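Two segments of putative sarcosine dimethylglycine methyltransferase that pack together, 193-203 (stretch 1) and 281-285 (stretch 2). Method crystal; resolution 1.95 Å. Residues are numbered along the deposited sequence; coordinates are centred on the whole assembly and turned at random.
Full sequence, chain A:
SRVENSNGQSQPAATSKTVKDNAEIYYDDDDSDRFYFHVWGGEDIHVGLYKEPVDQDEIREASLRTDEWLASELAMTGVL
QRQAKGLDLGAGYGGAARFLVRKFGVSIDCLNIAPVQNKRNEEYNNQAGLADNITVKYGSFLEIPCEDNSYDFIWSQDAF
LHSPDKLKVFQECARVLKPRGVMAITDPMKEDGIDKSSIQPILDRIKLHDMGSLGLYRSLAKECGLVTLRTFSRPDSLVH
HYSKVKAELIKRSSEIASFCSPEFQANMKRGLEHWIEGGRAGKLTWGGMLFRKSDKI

Stretch 1, residues 193-203: GIDKSSIQPIL
Stretch 2 281-285: AGKLT

The two segments belong to one chain and meet through van der Waals contacts, mostly between side chains but also between Ile194 and the carbonyl oxygens of Gly282 and Lys283; no hydrogen bond crosses between them, and the contact buries 277 Å² in total. The backbones come nearest at Ile194 and Lys283, whose CA atoms lie 6.3 Å apart.

Stretch 1 opens with Gly193 at phi/psi 87/0, where a CB would be jammed against the preceding carbonyl oxygen. Ile194 (-90/120) and Asp195 (-74/147) are extended and lead into a 3-10 segment, residues 196-198, with phi/psi of -51/-38, -53/-25 and -96/-1. Its turns are closed by Ser198 N to Asp195 O and Ile199 N to Lys196 O, each 3.0 Å. The t rotamer of Asp195 (chi1 -164°, chi2 80°) lets OD2 accept from Ser197 N at 2.9 Å and, with Ser197 in p (73°), from Ser197 OG at 3.1 Å. Ile199 (-134/29) takes the N-cap position of the helix that begins at Gln200 and runs on past Leu203; Leu203 N donates to Ile199 O at 2.9 Å.

Stretch 2 leaves a helix through a Schellman motif. Ala281 (-86/0) precedes Gly282, whose positive phi (70/22) favours glycine; Lys283 (-95/-30) then turns the chain into a strand starting with Leu284 (-124/152) and Thr285 (-148/174).

Lys283 has the largest area covered by the opposing segment. Its CA-to-CB bond points toward stretch 1, and chi1 to chi3 of -57° (m), -168° (t) and 174° (t) extend the aliphatic chain along it, with CD 4.0 Å from Ile199 CG2. Chi4 lies between wells at 112°. CE approaches Ser198 OG at 3.3 Å, a contact with carbon rather than a hydrogen bond; Ser198 chi1 is likewise off-rotamer, at 132°. Ile194, in m/p (-82°, 65°), also points toward stretch 2 and packs on its backbone, with CG1 3.8 Å from Lys283 O and CD1 4.1 Å from Gly282 O.

The buried, purely apolar part of the contact centres on Leu284. Its CA-to-CB bond points sideways, but the m/t rotamer (-55°, 178°) brings the end of the side chain nearer, and its two methyls meet different isoleucines. CD2 lies 3.9 Å from Ile199 CG2, while CD1 lies 3.5 Å from Ile202 CD1. Ile199 adopts p/t (51°, 168°), and its CG2 thus touches both Leu284 and the Lys283 chain. Ile202, one helical turn onward, is t/t (-159°, 176°), an extended form that carries CD1 to the leucine.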

# COMPACT_ATOMS: atom_id res chain seq x y z
N GLY A 193 -2.73 8.14 -15.95
CA GLY A 193 -2.82 7.94 -17.41
C GLY A 193 -4.23 7.79 -17.98
O GLY A 193 -4.40 7.63 -19.17
N ILE A 194 -5.24 7.87 -17.11
CA ILE A 194 -6.64 7.82 -17.54
C ILE A 194 -7.09 9.26 -17.82
O ILE A 194 -7.01 10.11 -16.94
CB ILE A 194 -7.54 7.07 -16.52
CG1 ILE A 194 -7.45 5.55 -16.71
CG2 ILE A 194 -9.05 7.43 -16.70
CD1 ILE A 194 -6.14 4.93 -16.43
N ASP A 195 -7.51 9.55 -19.05
CA ASP A 195 -8.01 10.89 -19.35
C ASP A 195 -9.39 11.06 -18.76
O ASP A 195 -10.15 10.09 -18.69
CB ASP A 195 -8.08 11.16 -20.85
CG ASP A 195 -8.23 12.66 -21.16
OD1 ASP A 195 -7.21 13.39 -21.13
OD2 ASP A 195 -9.36 13.10 -21.42
N LYS A 196 -9.71 12.27 -18.33
CA LYS A 196 -11.08 12.59 -17.91
C LYS A 196 -12.15 12.18 -18.96
O LYS A 196 -13.23 11.71 -18.58
CB LYS A 196 -11.21 14.07 -17.52
CG LYS A 196 -10.93 15.08 -18.63
CD LYS A 196 -11.37 16.48 -18.23
CE LYS A 196 -10.40 17.57 -18.75
NZ LYS A 196 -10.40 17.73 -20.23
N SER A 197 -11.86 12.34 -20.26
CA SER A 197 -12.81 11.96 -21.33
C SER A 197 -13.31 10.52 -21.17
O SER A 197 -14.42 10.18 -21.61
CB SER A 197 -12.20 12.14 -22.72
OG SER A 197 -11.22 11.14 -22.97
N SER A 198 -12.50 9.69 -20.51
CA SER A 198 -12.79 8.26 -20.39
C SER A 198 -13.52 7.85 -19.10
O SER A 198 -13.85 6.69 -18.93
CB SER A 198 -11.51 7.46 -20.60
OG SER A 198 -11.34 6.48 -19.60
N ILE A 199 -13.79 8.82 -18.23
CA ILE A 199 -14.49 8.61 -16.95
C ILE A 199 -15.58 9.67 -16.76
O ILE A 199 -15.96 10.02 -15.64
CB ILE A 199 -13.54 8.61 -15.73
CG1 ILE A 199 -12.62 9.86 -15.72
CG2 ILE A 199 -12.74 7.27 -15.67
CD1 ILE A 199 -11.88 10.05 -14.39
N GLN A 200 -16.11 10.13 -17.88
CA GLN A 200 -17.11 11.15 -17.93
C GLN A 200 -18.41 10.76 -17.20
O GLN A 200 -18.93 11.57 -16.42
CB GLN A 200 -17.34 11.55 -19.40
CG GLN A 200 -17.85 12.97 -19.63
CD GLN A 200 -17.02 13.99 -18.90
OE1 GLN A 200 -15.81 14.12 -19.14
NE2 GLN A 200 -17.64 14.71 -17.97
N PRO A 201 -18.95 9.53 -17.44
CA PRO A 201 -20.12 9.14 -16.68
C PRO A 201 -19.96 9.34 -15.17
O PRO A 201 -20.86 9.88 -14.54
CB PRO A 201 -20.26 7.65 -17.00
CG PRO A 201 -19.76 7.55 -18.38
CD PRO A 201 -18.58 8.49 -18.41
N ILE A 202 -18.83 8.93 -14.61
CA ILE A 202 -18.63 9.10 -13.18
C ILE A 202 -18.34 10.55 -12.76
O ILE A 202 -18.82 10.99 -11.72
CB ILE A 202 -17.59 8.10 -12.60
CG1 ILE A 202 -17.79 7.95 -11.09
CG2 ILE A 202 -16.13 8.44 -13.00
CD1 ILE A 202 -16.91 6.94 -10.49
N LEU A 203 -17.60 11.29 -13.58
CA LEU A 203 -17.39 12.70 -13.31
C LEU A 203 -18.74 13.44 -13.37
O LEU A 203 -19.00 14.32 -12.55
CB LEU A 203 -16.41 13.31 -14.31
CG LEU A 203 -14.98 12.76 -14.23
CD1 LEU A 203 -14.15 13.36 -15.37
CD2 LEU A 203 -14.34 13.05 -12.87
N ALA A 281 -12.77 -2.05 -14.67
CA ALA A 281 -12.24 -1.69 -16.00
C ALA A 281 -10.81 -1.18 -15.95
O ALA A 281 -10.23 -0.87 -16.97
CB ALA A 281 -13.16 -0.62 -16.70
N GLY A 282 -10.23 -1.13 -14.75
CA GLY A 282 -8.88 -0.60 -14.56
C GLY A 282 -8.76 0.90 -14.78
O GLY A 282 -7.66 1.40 -15.02
N LYS A 283 -9.87 1.63 -14.66
CA LYS A 283 -9.84 3.09 -14.78
C LYS A 283 -9.73 3.82 -13.42
O LYS A 283 -9.22 4.91 -13.36
CB LYS A 283 -11.08 3.63 -15.49
CG LYS A 283 -11.29 3.04 -16.91
CD LYS A 283 -12.34 3.85 -17.63
CE LYS A 283 -12.47 3.40 -19.07
NZ LYS A 283 -13.81 2.76 -19.21
N LEU A 284 -10.28 3.21 -12.38
CA LEU A 284 -10.42 3.85 -11.07
C LEU A 284 -9.75 3.01 -10.00
O LEU A 284 -9.67 1.78 -10.12
CB LEU A 284 -11.89 4.04 -10.72
CG LEU A 284 -12.74 4.81 -11.74
CD1 LEU A 284 -14.21 4.87 -11.23
CD2 LEU A 284 -12.22 6.21 -11.93
N THR A 285 -9.30 3.67 -8.95
CA THR A 285 -8.70 2.94 -7.83
C THR A 285 -8.95 3.63 -6.49
O THR A 285 -9.52 4.70 -6.45
CB THR A 285 -7.15 2.70 -8.05
OG1 THR A 285 -6.66 1.82 -7.06
CG2 THR A 285 -6.33 4.00 -8.03